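Local coordinates for protein NDP-N-acetyl-D-galactosaminuronic acid dehydrogenase (Methanosarcina mazei Go1, PDB 3G79) that probably oxidises UDP-N-acetyl-D-mannosamine to the corresponding uronic acid, using two molecules of NAD+ for each sugar, at residues A387-Y395 and E403-V411. Numbering follows the deposited sequence.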
ATOM      1  N   ALA A 387      19.367 -13.407 -30.499  1.00 34.23           N
ATOM      2  CA  ALA A 387      18.030 -13.539 -31.093  1.00 33.32           C
ATOM      3  C   ALA A 387      17.753 -12.355 -31.977  1.00 32.53           C
ATOM      4  O   ALA A 387      18.267 -11.272 -31.720  1.00 31.83           O
ATOM      5  CB  ALA A 387      16.985 -13.607 -30.011  1.00 32.62           C
ATOM      6  N   SER A 388      16.941 -12.542 -33.015  1.00 32.66           N
ATOM      7  CA  SER A 388      16.478 -11.383 -33.776  1.00 32.91           C
ATOM      8  C   SER A 388      15.110 -10.924 -33.258  1.00 32.85           C
ATOM      9  O   SER A 388      14.308 -11.733 -32.792  1.00 32.59           O
ATOM     10  CB  SER A 388      16.480 -11.635 -35.291  1.00 33.44           C
ATOM     11  OG  SER A 388      15.189 -11.515 -35.861  1.00 47.35           O
ATOM     12  N   VAL A 389      14.870  -9.616 -33.327  1.00 32.82           N
ATOM     13  CA  VAL A 389      13.708  -9.029 -32.713  1.00 33.01           C
ATOM     14  C   VAL A 389      12.879  -8.105 -33.632  1.00 33.09           C
ATOM     15  O   VAL A 389      13.420  -7.219 -34.309  1.00 32.41           O
ATOM     16  CB  VAL A 389      14.102  -8.274 -31.439  1.00 33.29           C
ATOM     17  CG1 VAL A 389      12.890  -7.679 -30.815  1.00 35.58           C
ATOM     18  CG2 VAL A 389      14.821  -9.207 -30.438  1.00 36.63           C
ATOM     19  N   MET A 390      11.562  -8.335 -33.623  1.00 32.99           N
ATOM     20  CA  MET A 390      10.580  -7.445 -34.236  1.00 32.57           C
ATOM     21  C   MET A 390       9.550  -6.954 -33.198  1.00 33.96           C
ATOM     22  O   MET A 390       8.931  -7.751 -32.482  1.00 35.23           O
ATOM     23  CB  MET A 390       9.908  -8.120 -35.435  1.00 31.77           C
ATOM     24  CG  MET A 390      10.737  -8.017 -36.750  1.00 38.62           C
ATOM     25  SD  MET A 390      10.058  -8.781 -38.249  1.00 30.06           S
ATOM     26  CE  MET A 390       8.640  -7.744 -38.543  1.00 38.48           C
ATOM     27  N   VAL A 391       9.406  -5.627 -33.138  1.00 33.23           N
ATOM     28  CA  VAL A 391       8.620  -4.861 -32.180  1.00 31.32           C
ATOM     29  C   VAL A 391       7.345  -4.365 -32.830  1.00 32.16           C
ATOM     30  O   VAL A 391       7.377  -3.737 -33.930  1.00 32.81           O
ATOM     31  CB  VAL A 391       9.379  -3.578 -31.767  1.00 30.33           C
ATOM     32  CG1 VAL A 391       8.507  -2.735 -30.902  1.00 19.16           C
ATOM     33  CG2 VAL A 391      10.698  -3.887 -31.037  1.00 18.41           C
ATOM     34  N   HIS A 392       6.231  -4.609 -32.153  1.00 32.39           N
ATOM     35  CA  HIS A 392       4.937  -4.147 -32.603  1.00 34.06           C
ATOM     36  C   HIS A 392       4.301  -3.242 -31.580  1.00 36.60           C
ATOM     37  O   HIS A 392       4.472  -3.428 -30.361  1.00 37.22           O
ATOM     38  CB  HIS A 392       4.007  -5.325 -32.852  1.00 34.43           C
ATOM     39  CG  HIS A 392       2.611  -4.934 -33.261  1.00 34.67           C
ATOM     40  ND1 HIS A 392       1.620  -4.645 -32.347  1.00 34.58           N
ATOM     41  CD2 HIS A 392       2.035  -4.831 -34.484  1.00 33.96           C
ATOM     42  CE1 HIS A 392       0.496  -4.364 -32.990  1.00 34.60           C
ATOM     43  NE2 HIS A 392       0.722  -4.466 -34.288  1.00 34.25           N
ATOM     44  N   ASP A 393       3.540  -2.278 -32.090  1.00 38.04           N
ATOM     45  CA  ASP A 393       2.762  -1.378 -31.257  1.00 39.45           C
ATOM     46  C   ASP A 393       1.837  -0.533 -32.139  1.00 41.97           C
ATOM     47  O   ASP A 393       2.304   0.120 -33.095  1.00 42.52           O
ATOM     48  CB  ASP A 393       3.669  -0.490 -30.422  1.00 38.52           C
ATOM     49  CG  ASP A 393       2.928   0.204 -29.316  1.00 49.52           C
ATOM     50  OD1 ASP A 393       2.993  -0.284 -28.156  1.00 37.89           O
ATOM     51  OD2 ASP A 393       2.269   1.226 -29.624  1.00 38.38           O
ATOM     52  N   PRO A 394       0.523  -0.522 -31.813  1.00 42.80           N
ATOM     53  CA  PRO A 394      -0.454   0.140 -32.676  1.00 42.85           C
ATOM     54  C   PRO A 394      -0.331   1.641 -32.611  1.00 43.40           C
ATOM     55  O   PRO A 394      -0.815   2.322 -33.505  1.00 43.69           O
ATOM     56  CB  PRO A 394      -1.813  -0.296 -32.091  1.00 42.46           C
ATOM     57  CG  PRO A 394      -1.509  -1.320 -31.071  1.00 38.11           C
ATOM     58  CD  PRO A 394      -0.116  -1.051 -30.599  1.00 42.31           C
ATOM     59  N   TYR A 395       0.351   2.140 -31.589  1.00 44.72           N
ATOM     60  CA  TYR A 395       0.314   3.567 -31.239  1.00 46.20           C
ATOM     61  C   TYR A 395       1.637   4.285 -31.329  1.00 47.37           C
ATOM     62  O   TYR A 395       1.689   5.448 -31.706  1.00 48.19           O
ATOM     63  CB  TYR A 395      -0.224   3.745 -29.820  1.00 45.75           C
ATOM     64  CG  TYR A 395      -1.517   3.042 -29.623  1.00 51.62           C
ATOM     65  CD1 TYR A 395      -2.708   3.618 -30.064  1.00 45.89           C
ATOM     66  CD2 TYR A 395      -1.557   1.778 -29.028  1.00 45.84           C
ATOM     67  CE1 TYR A 395      -3.919   2.958 -29.906  1.00 52.11           C
ATOM     68  CE2 TYR A 395      -2.763   1.099 -28.867  1.00 51.91           C
ATOM     69  CZ  TYR A 395      -3.934   1.697 -29.305  1.00 46.16           C
ATOM     70  OH  TYR A 395      -5.135   1.053 -29.143  1.00 52.63           O
ATOM     71  N   GLU A 403      13.172   0.601 -34.423  1.00 49.70           N
ATOM     72  CA  GLU A 403      12.052   0.525 -35.389  1.00 49.35           C
ATOM     73  C   GLU A 403      10.845  -0.312 -34.943  1.00 47.80           C
ATOM     74  O   GLU A 403      10.986  -1.478 -34.610  1.00 47.53           O
ATOM     75  CB  GLU A 403      12.525   0.158 -36.818  1.00 50.21           C
ATOM     76  CG  GLU A 403      13.658  -0.868 -36.944  1.00 64.20           C
ATOM     77  CD  GLU A 403      14.074  -1.145 -38.415  1.00 51.72           C
ATOM     78  OE1 GLU A 403      15.225  -1.592 -38.638  1.00 64.03           O
ATOM     79  OE2 GLU A 403      13.257  -0.920 -39.343  1.00 64.08           O
ATOM     80  N   ILE A 404       9.670   0.324 -34.929  1.00 46.81           N
ATOM     81  CA  ILE A 404       8.421  -0.233 -34.381  1.00 45.98           C
ATOM     82  C   ILE A 404       7.446  -0.383 -35.526  1.00 45.60           C
ATOM     83  O   ILE A 404       7.425   0.449 -36.429  1.00 45.94           O
ATOM     84  CB  ILE A 404       7.750   0.715 -33.279  1.00 45.67           C
ATOM     85  CG1 ILE A 404       8.502   0.729 -31.937  1.00 38.70           C
ATOM     86  CG2 ILE A 404       6.332   0.273 -32.931  1.00 37.74           C
ATOM     87  CD1 ILE A 404       9.848   1.375 -31.925  1.00 45.23           C
ATOM     88  N   SER A 405       6.617  -1.418 -35.491  1.00 45.53           N
ATOM     89  CA  SER A 405       5.704  -1.649 -36.613  1.00 45.80           C
ATOM     90  C   SER A 405       4.207  -1.644 -36.235  1.00 46.19           C
ATOM     91  O   SER A 405       3.817  -2.021 -35.119  1.00 46.48           O
ATOM     92  CB  SER A 405       6.108  -2.927 -37.376  1.00 45.36           C
ATOM     93  OG  SER A 405       5.208  -3.223 -38.424  1.00 33.97           O
ATOM     94  N   ASP A 406       3.407  -1.180 -37.187  1.00 46.20           N
ATOM     95  CA  ASP A 406       1.945  -1.187 -37.145  1.00 46.66           C
ATOM     96  C   ASP A 406       1.364  -2.613 -37.242  1.00 46.25           C
ATOM     97  O   ASP A 406       0.474  -2.966 -36.473  1.00 46.41           O
ATOM     98  CB  ASP A 406       1.382  -0.314 -38.289  1.00 47.26           C
ATOM     99  CG  ASP A 406       2.382  -0.154 -39.457  1.00 65.47           C
ATOM    100  OD1 ASP A 406       3.440   0.490 -39.248  1.00 48.42           O
ATOM    101  OD2 ASP A 406       2.139  -0.681 -40.578  1.00 48.36           O
ATOM    102  N   ASN A 407       1.866  -3.439 -38.166  1.00 45.18           N
ATOM    103  CA  ASN A 407       1.158  -4.698 -38.481  1.00 43.43           C
ATOM    104  C   ASN A 407       1.659  -5.969 -37.781  1.00 41.81           C
ATOM    105  O   ASN A 407       2.819  -6.387 -37.895  1.00 41.38           O
ATOM    106  CB  ASN A 407       0.824  -4.846 -40.000  1.00 43.11           C
ATOM    107  CG  ASN A 407       1.734  -5.815 -40.745  1.00 48.73           C
ATOM    108  OD1 ASN A 407       1.425  -7.001 -40.861  1.00 42.80           O
ATOM    109  ND2 ASN A 407       2.838  -5.304 -41.283  1.00 42.70           N
ATOM    110  N   LEU A 408       0.728  -6.535 -37.015  1.00 40.62           N
ATOM    111  CA  LEU A 408       0.959  -7.644 -36.125  1.00 39.13           C
ATOM    112  C   LEU A 408       1.511  -8.822 -36.905  1.00 40.23           C
ATOM    113  O   LEU A 408       2.493  -9.437 -36.490  1.00 40.65           O
ATOM    114  CB  LEU A 408      -0.359  -8.026 -35.454  1.00 36.91           C
ATOM    115  CG  LEU A 408      -0.382  -8.349 -33.960  1.00 44.28           C
ATOM    116  CD1 LEU A 408      -1.473  -9.351 -33.637  1.00 35.24           C
ATOM    117  CD2 LEU A 408       0.945  -8.832 -33.479  1.00 34.87           C
ATOM    118  N   GLU A 409       0.878  -9.097 -38.046  1.00 41.07           N
ATOM    119  CA  GLU A 409       1.176 -10.241 -38.913  1.00 41.51           C
ATOM    120  C   GLU A 409       2.660 -10.300 -39.252  1.00 40.46           C
ATOM    121  O   GLU A 409       3.299 -11.358 -39.148  1.00 40.49           O
ATOM    122  CB  GLU A 409       0.320 -10.163 -40.197  1.00 42.72           C
ATOM    123  CG  GLU A 409       0.178 -11.462 -41.019  1.00 58.67           C
ATOM    124  CD  GLU A 409       1.393 -11.790 -41.902  1.00 44.13           C
ATOM    125  OE1 GLU A 409       2.094 -10.863 -42.369  1.00 58.93           O
ATOM    126  OE2 GLU A 409       1.645 -12.999 -42.141  1.00 59.22           O
ATOM    127  N   GLU A 410       3.224  -9.168 -39.655  1.00 39.07           N
ATOM    128  CA  GLU A 410       4.600  -9.237 -40.120  1.00 37.89           C
ATOM    129  C   GLU A 410       5.519  -9.469 -38.922  1.00 35.83           C
ATOM    130  O   GLU A 410       6.452 -10.247 -38.985  1.00 35.46           O
ATOM    131  CB  GLU A 410       4.980  -8.065 -41.073  1.00 38.01           C
ATOM    132  CG  GLU A 410       5.501  -6.766 -40.494  1.00 39.09           C
ATOM    133  CD  GLU A 410       6.161  -5.859 -41.573  1.00 39.66           C
ATOM    134  OE1 GLU A 410       7.055  -5.052 -41.211  1.00 39.05           O
ATOM    135  OE2 GLU A 410       5.794  -5.960 -42.778  1.00 39.38           O
ATOM    136  N   VAL A 411       5.186  -8.833 -37.811  1.00 35.05           N
ATOM    137  CA  VAL A 411       5.917  -9.009 -36.564  1.00 33.84           C
ATOM    138  C   VAL A 411       5.828 -10.442 -36.034  1.00 32.63           C
ATOM    139  O   VAL A 411       6.822 -11.003 -35.602  1.00 32.38           O
ATOM    140  CB  VAL A 411       5.449  -8.023 -35.518  1.00 33.65           C
ATOM    141  CG1 VAL A 411       6.013  -8.408 -34.160  1.00 18.81           C
ATOM    142  CG2 VAL A 411       5.889  -6.627 -35.912  1.00 17.81           C
TER
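At the edge of the parallel sheet in the UDP-binding domain, the short outermost strand 404-405 pairs with strand 388-392 and leads through a short turn into helix 408-412. S405 bridges the neighbours of H392: its N donates to V391 O at 2.9 Å, while its O receives D393 N in a nearly straight bond of 3.1 Å (169° at the hydrogen). On the other sheet face V391 CG1 meets I404 CG1 at 3.6 Å. I404 CG2 rests against D393 CB. With CG anti to the backbone N (chi1 177°), the H392 ring reaches the turn before the helix, where NE2 makes a weak, bent bond to D406 O (2.7 Å, 119°). L408 CG lies over one ring face, 4.2 Å from the centroid, as a CH-pi contact, and V411 CG2 packs against H392 CB. The ring's stronger polar partner is Y427, whose OH is hydrogen-bonded to ND1. Farther back along the strand, the bent end of M390 brings CE to 3.4 Å from E410 O, and N407 OD1 caps the helix by accepting E410 N. Replacing the histidine by an alanine is likely to leave the Y427 hydroxyl without its ring partner and open a gap beneath L408. Two backbone hydrogen bonds, backed by V391-I404 packing, thus join the edge strand to its neighbour, whereas the helix meets strand 388-392 mainly through carbon contacts.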